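Local coordinates for motility protein B (Helicobacter pylori, PDB 3S06), which probably forms, with MotA, the stator of the flagellar motor and may fasten the torque-generating machinery to the cell wall through this periplasmic OmpA-like domain, at residues N68-T73 with S112-G117. Sequence-based numbering, arbitrary orientation.
Sequences NVRGFT and SFSSYG
Tyr116 of 112-117 stacks on Phe72 of 68-73 and reaches Arg70 with its tip. Its CB touches Phe72 CD1 at 3.6 Å. Its CG sits 3.4 Å from Phe72 CE1, which CD1 also touches, and CD2 touches Phe72 CZ. The rings form an offset stack, planes at 18° and centroids 4.4 Å apart. Chi1 of -75° puts Tyr116 CG beside its backbone N, as in Phe72 (-65°), and both side chains run the same way. Farther out, CE2 meets Phe72 CZ and Arg70 CB, and Tyr116 CZ nears Arg70 NE. Tyr116 OH ends over one face of the Arg70 guanidinium, 3.3 Å from Arg70 CZ, with poor hydrogen-bond angles to NE and NH2. Arg70 NH1 instead salt-bridges Glu138. The strands are parallel neighbours in the beta-alpha-beta unit 66-74, 86-103, 111-120 of the OmpA-like domain. Val69 N bonds Ser112 O, Ser114 N Val69 O, Gly71 N Ser114 O, Tyr116 N Gly71 O, and Thr73 N Gly117 O. Asn68 ND2 donates to Ser112 OG at 2.8 Å, an oxygen close to the Asn68 amide plane. In one of two modelled conformers, Ser114 OG hydrogen-bonds Ser114 OG of the second subunit, whose strand extends the sheet antiparallel from 113-115.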
ATOM      1  N   ASN A  68      -1.283 -17.355   2.319  1.00  7.33           N
ATOM      2  CA  ASN A  68      -2.381 -17.849   1.506  1.00  7.73           C
ATOM      3  C   ASN A  68      -1.803 -18.711   0.397  1.00  7.32           C
ATOM      4  O   ASN A  68      -0.992 -18.231  -0.402  1.00  7.48           O
ATOM      5  CB  ASN A  68      -3.174 -16.666   0.921  1.00  8.97           C
ATOM      6  CG  ASN A  68      -4.332 -17.111   0.029  1.00 12.85           C
ATOM      7  OD1 ASN A  68      -4.334 -16.805  -1.171  1.00 18.92           O
ATOM      8  ND2 ASN A  68      -5.333 -17.787   0.603  1.00 14.21           N
ATOM      9  N   VAL A  69      -2.213 -19.980   0.366  1.00  7.22           N
ATOM     10  CA  VAL A  69      -1.722 -20.923  -0.622  1.00  6.77           C
ATOM     11  C   VAL A  69      -2.672 -20.935  -1.832  1.00  7.74           C
ATOM     12  O   VAL A  69      -3.823 -21.340  -1.707  1.00  7.69           O
ATOM     13  CB  VAL A  69      -1.587 -22.341  -0.011  1.00  7.17           C
ATOM     14  CG1 VAL A  69      -0.956 -23.272  -1.033  1.00  6.42           C
ATOM     15  CG2 VAL A  69      -0.756 -22.318   1.322  1.00  6.36           C
ATOM     16  N   ARG A  70      -2.159 -20.517  -2.999  1.00  6.77           N
ATOM     17  CA  ARG A  70      -2.991 -20.283  -4.193  1.00  8.29           C
ATOM     18  C   ARG A  70      -2.746 -21.278  -5.322  1.00  8.47           C
ATOM     19  O   ARG A  70      -1.606 -21.464  -5.739  1.00  9.66           O
ATOM     20  CB  ARG A  70      -2.676 -18.891  -4.754  1.00  7.86           C
ATOM     21  CG  ARG A  70      -2.802 -17.732  -3.746  1.00 11.44           C
ATOM     22  CD  ARG A  70      -2.207 -16.498  -4.441  1.00 16.70           C
ATOM     23  NE  ARG A  70      -2.713 -15.245  -3.953  1.00 19.37           N
ATOM     24  CZ  ARG A  70      -2.414 -14.085  -4.533  1.00 17.79           C
ATOM     25  NH1 ARG A  70      -1.593 -14.031  -5.582  1.00 18.46           N
ATOM     26  NH2 ARG A  70      -2.921 -12.986  -4.056  1.00 19.42           N
ATOM     27  N   GLY A  71      -3.816 -21.871  -5.838  1.00  8.16           N
ATOM     28  CA  GLY A  71      -3.724 -22.878  -6.906  1.00  8.32           C
ATOM     29  C   GLY A  71      -4.200 -22.318  -8.227  1.00  8.31           C
ATOM     30  O   GLY A  71      -5.191 -21.571  -8.262  1.00  8.06           O
ATOM     31  N   PHE A  72      -3.487 -22.667  -9.311  1.00  7.96           N
ATOM     32  CA  PHE A  72      -3.797 -22.237 -10.668  1.00  8.82           C
ATOM     33  C   PHE A  72      -3.783 -23.453 -11.580  1.00  8.15           C
ATOM     34  O   PHE A  72      -3.040 -24.411 -11.327  1.00  8.45           O
ATOM     35  CB  PHE A  72      -2.716 -21.260 -11.194  1.00  8.48           C
ATOM     36  CG  PHE A  72      -2.651 -19.963 -10.446  1.00  8.07           C
ATOM     37  CD1 PHE A  72      -3.234 -18.822 -10.977  1.00  9.29           C
ATOM     38  CD2 PHE A  72      -1.967 -19.876  -9.217  1.00 11.02           C
ATOM     39  CE1 PHE A  72      -3.177 -17.594 -10.290  1.00 10.51           C
ATOM     40  CE2 PHE A  72      -1.914 -18.664  -8.501  1.00 11.91           C
ATOM     41  CZ  PHE A  72      -2.518 -17.521  -9.040  1.00 10.39           C
ATOM     42  N   THR A  73      -4.591 -23.413 -12.642  1.00  8.70           N
ATOM     43  CA  THR A  73      -4.435 -24.385 -13.733  1.00  8.66           C
ATOM     44  C   THR A  73      -4.403 -23.665 -15.087  1.00  8.49           C
ATOM     45  O   THR A  73      -4.623 -22.442 -15.172  1.00  8.81           O
ATOM     46  CB  THR A  73      -5.551 -25.473 -13.746  1.00  9.22           C
ATOM     47  OG1 THR A  73      -6.714 -24.979 -14.421  1.00 10.91           O
ATOM     48  CG2 THR A  73      -5.949 -25.897 -12.329  1.00  9.84           C
ATOM     49  N   SER A 112      -4.459 -20.121   4.920  1.00  6.00           N
ATOM     50  CA  SER A 112      -5.664 -20.204   4.117  1.00  6.94           C
ATOM     51  C   SER A 112      -5.270 -20.723   2.746  1.00  6.56           C
ATOM     52  O   SER A 112      -4.050 -20.816   2.419  1.00  6.15           O
ATOM     53  CB  SER A 112      -6.324 -18.816   3.992  1.00  6.23           C
ATOM     54  OG  SER A 112      -5.428 -17.877   3.392  1.00  7.33           O
ATOM     55  N   PHE A 113      -6.264 -21.057   1.926  1.00  5.80           N
ATOM     56  CA  PHE A 113      -5.983 -21.467   0.551  1.00  7.89           C
ATOM     57  C   PHE A 113      -6.960 -20.862  -0.438  1.00  8.36           C
ATOM     58  O   PHE A 113      -8.064 -20.432  -0.058  1.00  9.17           O
ATOM     59  CB  PHE A 113      -5.898 -22.996   0.394  1.00  7.36           C
ATOM     60  CG  PHE A 113      -7.221 -23.717   0.559  1.00  9.08           C
ATOM     61  CD1 PHE A 113      -7.970 -24.099  -0.569  1.00 10.28           C
ATOM     62  CD2 PHE A 113      -7.697 -24.033   1.824  1.00 10.44           C
ATOM     63  CE1 PHE A 113      -9.197 -24.798  -0.414  1.00 12.27           C
ATOM     64  CE2 PHE A 113      -8.919 -24.720   1.983  1.00 10.33           C
ATOM     65  CZ  PHE A 113      -9.649 -25.109   0.851  1.00 10.73           C
ATOM     66  N   SER A 114      -6.531 -20.782  -1.695  0.60  7.99           N
ATOM     67  CA  SER A 114      -7.342 -20.175  -2.742  0.60  8.53           C
ATOM     68  C   SER A 114      -7.275 -20.981  -4.031  0.60  8.36           C
ATOM     69  O   SER A 114      -6.405 -21.842  -4.206  0.60  7.78           O
ATOM     70  CB  SER A 114      -6.889 -18.730  -3.039  0.60  8.13           C
ATOM     71  OG  SER A 114      -6.839 -17.930  -1.870  0.60  8.92           O
ATOM     72  N   SER A 115      -8.218 -20.702  -4.925  1.00  8.62           N
ATOM     73  CA  SER A 115      -8.205 -21.278  -6.244  1.00  9.04           C
ATOM     74  C   SER A 115      -8.576 -20.223  -7.293  1.00  8.81           C
ATOM     75  O   SER A 115      -9.560 -19.475  -7.123  1.00  8.84           O
ATOM     76  CB  SER A 115      -9.209 -22.428  -6.297  1.00  9.50           C
ATOM     77  OG  SER A 115      -9.418 -22.804  -7.650  1.00 10.30           O
ATOM     78  N   TYR A 116      -7.792 -20.185  -8.373  1.00  8.70           N
ATOM     79  CA  TYR A 116      -7.998 -19.243  -9.488  1.00 10.11           C
ATOM     80  C   TYR A 116      -8.549 -19.956 -10.723  1.00 10.11           C
ATOM     81  O   TYR A 116      -8.848 -19.312 -11.749  1.00 10.82           O
ATOM     82  CB  TYR A 116      -6.671 -18.566  -9.840  1.00  9.89           C
ATOM     83  CG  TYR A 116      -6.275 -17.510  -8.828  1.00 10.46           C
ATOM     84  CD1 TYR A 116      -6.360 -16.156  -9.149  1.00 13.03           C
ATOM     85  CD2 TYR A 116      -5.859 -17.869  -7.534  1.00 13.23           C
ATOM     86  CE1 TYR A 116      -6.008 -15.173  -8.224  1.00 15.39           C
ATOM     87  CE2 TYR A 116      -5.537 -16.892  -6.582  1.00 14.82           C
ATOM     88  CZ  TYR A 116      -5.613 -15.544  -6.947  1.00 16.46           C
ATOM     89  OH  TYR A 116      -5.292 -14.580  -6.018  1.00 18.61           O
ATOM     90  N   GLY A 117      -8.696 -21.277 -10.605  1.00  9.93           N
ATOM     91  CA  GLY A 117      -9.166 -22.138 -11.700  1.00 10.17           C
ATOM     92  C   GLY A 117      -8.203 -21.989 -12.859  1.00 10.61           C
ATOM     93  O   GLY A 117      -7.006 -21.729 -12.643  1.00 10.16           O
TER